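Local coordinates for DUF3194 domain-containing protein (PDB 3UEB) that is of unknown function, a small archaeal alpha and beta protein of the UPF0440 family that pairs with a second copy of itself, at residues A[47-53]-A[66-72]. Sequence-based numbering, arbitrary orientation.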
ATOM      1  N   VAL A  47      -8.263   7.509  13.988  1.00 16.17           N
ATOM      2  CA  VAL A  47      -7.938   6.413  13.091  1.00 18.78           C
ATOM      3  C   VAL A  47      -7.451   5.242  13.926  1.00 19.54           C
ATOM      4  O   VAL A  47      -6.256   5.099  14.181  1.00 22.23           O
ATOM      5  CB  VAL A  47      -6.843   6.803  12.074  1.00 19.05           C
ATOM      6  CG1 VAL A  47      -6.579   5.631  11.126  1.00 18.02           C
ATOM      7  CG2 VAL A  47      -7.281   8.037  11.285  1.00 15.81           C
ATOM      8  N   LYS A  48      -8.388   4.411  14.362  1.00 19.55           N
ATOM      9  CA  LYS A  48      -8.052   3.256  15.171  1.00 19.34           C
ATOM     10  C   LYS A  48      -7.316   2.223  14.315  1.00 20.19           C
ATOM     11  O   LYS A  48      -6.311   1.649  14.738  1.00 20.60           O
ATOM     12  CB  LYS A  48      -9.330   2.659  15.762  1.00 18.66           C
ATOM     13  CG  LYS A  48      -9.132   1.453  16.657  1.00 21.63           C
ATOM     14  CD  LYS A  48     -10.459   1.058  17.292  1.00 24.55           C
ATOM     15  CE  LYS A  48     -10.366  -0.235  18.074  1.00 26.46           C
ATOM     16  NZ  LYS A  48     -11.714  -0.656  18.579  1.00 28.17           N
ATOM     17  N   ASP A  49      -7.805   2.002  13.102  1.00 19.25           N
ATOM     18  CA  ASP A  49      -7.177   1.033  12.221  1.00 19.47           C
ATOM     19  C   ASP A  49      -7.489   1.336  10.775  1.00 20.52           C
ATOM     20  O   ASP A  49      -8.655   1.432  10.391  1.00 20.51           O
ATOM     21  CB  ASP A  49      -7.669  -0.378  12.538  1.00 21.51           C
ATOM     22  CG  ASP A  49      -6.920  -1.448  11.755  1.00 22.96           C
ATOM     23  OD1 ASP A  49      -5.732  -1.687  12.063  1.00 26.32           O
ATOM     24  OD2 ASP A  49      -7.515  -2.053  10.837  1.00 21.05           O
ATOM     25  N   ILE A  50      -6.439   1.502   9.976  1.00 19.00           N
ATOM     26  CA  ILE A  50      -6.610   1.750   8.563  1.00 19.59           C
ATOM     27  C   ILE A  50      -5.764   0.756   7.774  1.00 21.10           C
ATOM     28  O   ILE A  50      -4.614   0.470   8.131  1.00 20.18           O
ATOM     29  CB  ILE A  50      -6.229   3.205   8.183  1.00 17.64           C
ATOM     30  CG1 ILE A  50      -6.405   3.397   6.676  1.00 17.49           C
ATOM     31  CG2 ILE A  50      -4.806   3.529   8.624  1.00 15.81           C
ATOM     32  CD1 ILE A  50      -5.992   4.782   6.177  1.00 16.61           C
ATOM     33  N   GLU A  51      -6.351   0.211   6.715  1.00 20.44           N
ATOM     34  CA  GLU A  51      -5.652  -0.745   5.869  1.00 22.87           C
ATOM     35  C   GLU A  51      -5.999  -0.486   4.416  1.00 22.89           C
ATOM     36  O   GLU A  51      -7.167  -0.527   4.026  1.00 24.07           O
ATOM     37  CB  GLU A  51      -6.043  -2.176   6.240  1.00 21.95           C
ATOM     38  CG  GLU A  51      -5.934  -2.453   7.718  1.00 26.25           C
ATOM     39  CD  GLU A  51      -6.336  -3.861   8.074  1.00 30.03           C
ATOM     40  OE1 GLU A  51      -6.474  -4.138   9.284  1.00 31.14           O
ATOM     41  OE2 GLU A  51      -6.511  -4.687   7.146  1.00 31.77           O
ATOM     42  N   VAL A  52      -4.976  -0.212   3.619  1.00 21.24           N
ATOM     43  CA  VAL A  52      -5.167   0.047   2.213  1.00 20.20           C
ATOM     44  C   VAL A  52      -4.273  -0.894   1.413  1.00 21.28           C
ATOM     45  O   VAL A  52      -3.045  -0.900   1.552  1.00 19.12           O
ATOM     46  CB  VAL A  52      -4.851   1.506   1.882  1.00 20.97           C
ATOM     47  CG1 VAL A  52      -5.268   1.806   0.452  1.00 21.09           C
ATOM     48  CG2 VAL A  52      -5.598   2.426   2.859  1.00 22.14           C
ATOM     49  N   THR A  53      -4.916  -1.696   0.580  1.00 20.77           N
ATOM     50  CA  THR A  53      -4.241  -2.688  -0.231  1.00 21.84           C
ATOM     51  C   THR A  53      -4.221  -2.346  -1.707  1.00 22.57           C
ATOM     52  O   THR A  53      -5.206  -1.847  -2.240  1.00 22.99           O
ATOM     53  CB  THR A  53      -4.955  -4.046  -0.106  1.00 22.14           C
ATOM     54  OG1 THR A  53      -5.067  -4.404   1.274  1.00 21.76           O
ATOM     55  CG2 THR A  53      -4.188  -5.131  -0.857  1.00 24.19           C
ATOM     56  N   ILE A  66      -7.888  -2.023  -5.561  1.00 22.20           N
ATOM     57  CA  ILE A  66      -7.574  -1.288  -4.346  1.00 22.16           C
ATOM     58  C   ILE A  66      -8.608  -1.641  -3.302  1.00 22.93           C
ATOM     59  O   ILE A  66      -9.807  -1.582  -3.561  1.00 22.07           O
ATOM     60  CB  ILE A  66      -7.619   0.227  -4.574  1.00 21.70           C
ATOM     61  CG1 ILE A  66      -6.513   0.651  -5.541  1.00 20.88           C
ATOM     62  CG2 ILE A  66      -7.503   0.950  -3.246  1.00 23.38           C
ATOM     63  CD1 ILE A  66      -5.108   0.395  -5.028  1.00 22.60           C
ATOM     64  N   GLU A  67      -8.142  -2.010  -2.121  1.00 23.60           N
ATOM     65  CA  GLU A  67      -9.052  -2.366  -1.058  1.00 24.75           C
ATOM     66  C   GLU A  67      -8.809  -1.451   0.129  1.00 23.43           C
ATOM     67  O   GLU A  67      -7.677  -1.311   0.594  1.00 22.34           O
ATOM     68  CB  GLU A  67      -8.846  -3.827  -0.671  1.00 27.64           C
ATOM     69  CG  GLU A  67      -9.891  -4.353   0.288  1.00 35.27           C
ATOM     70  CD  GLU A  67      -9.965  -5.869   0.276  1.00 40.59           C
ATOM     71  OE1 GLU A  67     -10.732  -6.426   1.094  1.00 44.05           O
ATOM     72  OE2 GLU A  67      -9.260  -6.495  -0.556  1.00 39.43           O
ATOM     73  N   VAL A  68      -9.877  -0.821   0.606  1.00 21.89           N
ATOM     74  CA  VAL A  68      -9.779   0.091   1.738  1.00 22.26           C
ATOM     75  C   VAL A  68     -10.582  -0.417   2.929  1.00 21.98           C
ATOM     76  O   VAL A  68     -11.718  -0.873   2.774  1.00 23.41           O
ATOM     77  CB  VAL A  68     -10.323   1.502   1.385  1.00 22.91           C
ATOM     78  CG1 VAL A  68      -9.931   2.496   2.471  1.00 22.96           C
ATOM     79  CG2 VAL A  68      -9.808   1.947   0.034  1.00 22.67           C
ATOM     80  N   TYR A  69      -9.981  -0.355   4.113  1.00 17.75           N
ATOM     81  CA  TYR A  69     -10.660  -0.750   5.335  1.00 17.36           C
ATOM     82  C   TYR A  69     -10.327   0.332   6.351  1.00 17.38           C
ATOM     83  O   TYR A  69      -9.162   0.669   6.554  1.00 16.15           O
ATOM     84  CB  TYR A  69     -10.183  -2.112   5.855  1.00 18.54           C
ATOM     85  CG  TYR A  69     -10.762  -2.440   7.220  1.00 19.41           C
ATOM     86  CD1 TYR A  69     -12.074  -2.896   7.354  1.00 20.67           C
ATOM     87  CD2 TYR A  69     -10.023  -2.224   8.384  1.00 18.29           C
ATOM     88  CE1 TYR A  69     -12.633  -3.124   8.610  1.00 20.54           C
ATOM     89  CE2 TYR A  69     -10.576  -2.448   9.643  1.00 18.53           C
ATOM     90  CZ  TYR A  69     -11.878  -2.897   9.749  1.00 21.33           C
ATOM     91  OH  TYR A  69     -12.431  -3.131  10.988  1.00 21.19           O
ATOM     92  N   LEU A  70     -11.355   0.883   6.985  1.00 18.94           N
ATOM     93  CA  LEU A  70     -11.152   1.952   7.952  1.00 19.75           C
ATOM     94  C   LEU A  70     -12.028   1.747   9.162  1.00 19.85           C
ATOM     95  O   LEU A  70     -13.208   1.432   9.038  1.00 19.29           O
ATOM     96  CB  LEU A  70     -11.462   3.311   7.313  1.00 18.49           C
ATOM     97  CG  LEU A  70     -11.377   4.546   8.217  1.00 20.31           C
ATOM     98  CD1 LEU A  70     -10.013   4.590   8.913  1.00 22.08           C
ATOM     99  CD2 LEU A  70     -11.584   5.807   7.380  1.00 18.84           C
ATOM    100  N   GLU A  71     -11.437   1.944  10.333  1.00 20.36           N
ATOM    101  CA  GLU A  71     -12.147   1.773  11.584  1.00 21.75           C
ATOM    102  C   GLU A  71     -11.840   2.927  12.532  1.00 21.29           C
ATOM    103  O   GLU A  71     -10.689   3.343  12.671  1.00 20.59           O
ATOM    104  CB  GLU A  71     -11.715   0.450  12.219  1.00 24.23           C
ATOM    105  CG  GLU A  71     -12.651  -0.095  13.277  1.00 26.40           C
ATOM    106  CD  GLU A  71     -12.104  -1.345  13.932  1.00 27.99           C
ATOM    107  OE1 GLU A  71     -11.547  -2.201  13.212  1.00 30.23           O
ATOM    108  OE2 GLU A  71     -12.237  -1.476  15.166  1.00 31.07           O
ATOM    109  N   VAL A  72     -12.876   3.457  13.171  1.00 21.89           N
ATOM    110  CA  VAL A  72     -12.696   4.534  14.138  1.00 22.38           C
ATOM    111  C   VAL A  72     -13.202   4.000  15.482  1.00 21.14           C
ATOM    112  O   VAL A  72     -13.913   2.996  15.517  1.00 21.45           O
ATOM    113  CB  VAL A  72     -13.503   5.805  13.747  1.00 23.87           C
ATOM    114  CG1 VAL A  72     -13.070   6.294  12.378  1.00 21.42           C
ATOM    115  CG2 VAL A  72     -14.994   5.511  13.762  1.00 22.18           C
TER
HETATM  116  O   HOH W   1     -13.863   0.395  16.743  1.00 25.41           O
HETATM  117  O   HOH W   2      -6.822  -3.157   2.693  1.00 21.31           O
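D49, E51 and T53 form hydrogen-bonded pairs with E71, Y69 and E67, alternating with the non-hydrogen-bonded pairs I50–L70 and V52–V68, as strands 49-53 and 66-71 run antiparallel with their axes 4.7 Å apart. At one end K48 and D49 both face E71, a classic beta bulge: E71 O accepts D49 N at 3.2 Å and, weakly, K48 N.

The hairpin illustrates how a sheet separates its two chemistries. On the face bearing I50, V52, V68 and L70, the methyl L70 CD1 leans across to I50 CB (4.1 Å), and helices 20-41 and 80-104 cover this layer. The other face is polar. With CG anti to the backbone N (chi1 173°), the Y69 ring swings along its own strand, and its OH donates to E71 OE1 at 2.6 Å, from above the carboxylate plane. D49 OD2 meets the ring edge in plane, 3.3 Å from Y69 CE2, while E51 runs beside the ring. E71 OE2 forms a salt bridge with K48 NZ (3.5 Å); a water accepts from K48 NZ and donates to E71 OE2 and V72 O. With an alanine at Y69, the E71 carboxylate would probably be freer to turn, and a gap would open beside D49 OD2 and E51.

Strand 49-53 also pairs antiparallel with the second subunit, whose N57 ND2 hydrogen-bonds D49 OD1 and whose T53 OG1 hydrogen-bonds T53 OG1. D49 OD2 lies 2.8 Å from E51 OE1; two full charges so close are unlikely, so one carboxylate probably carries or shares a proton.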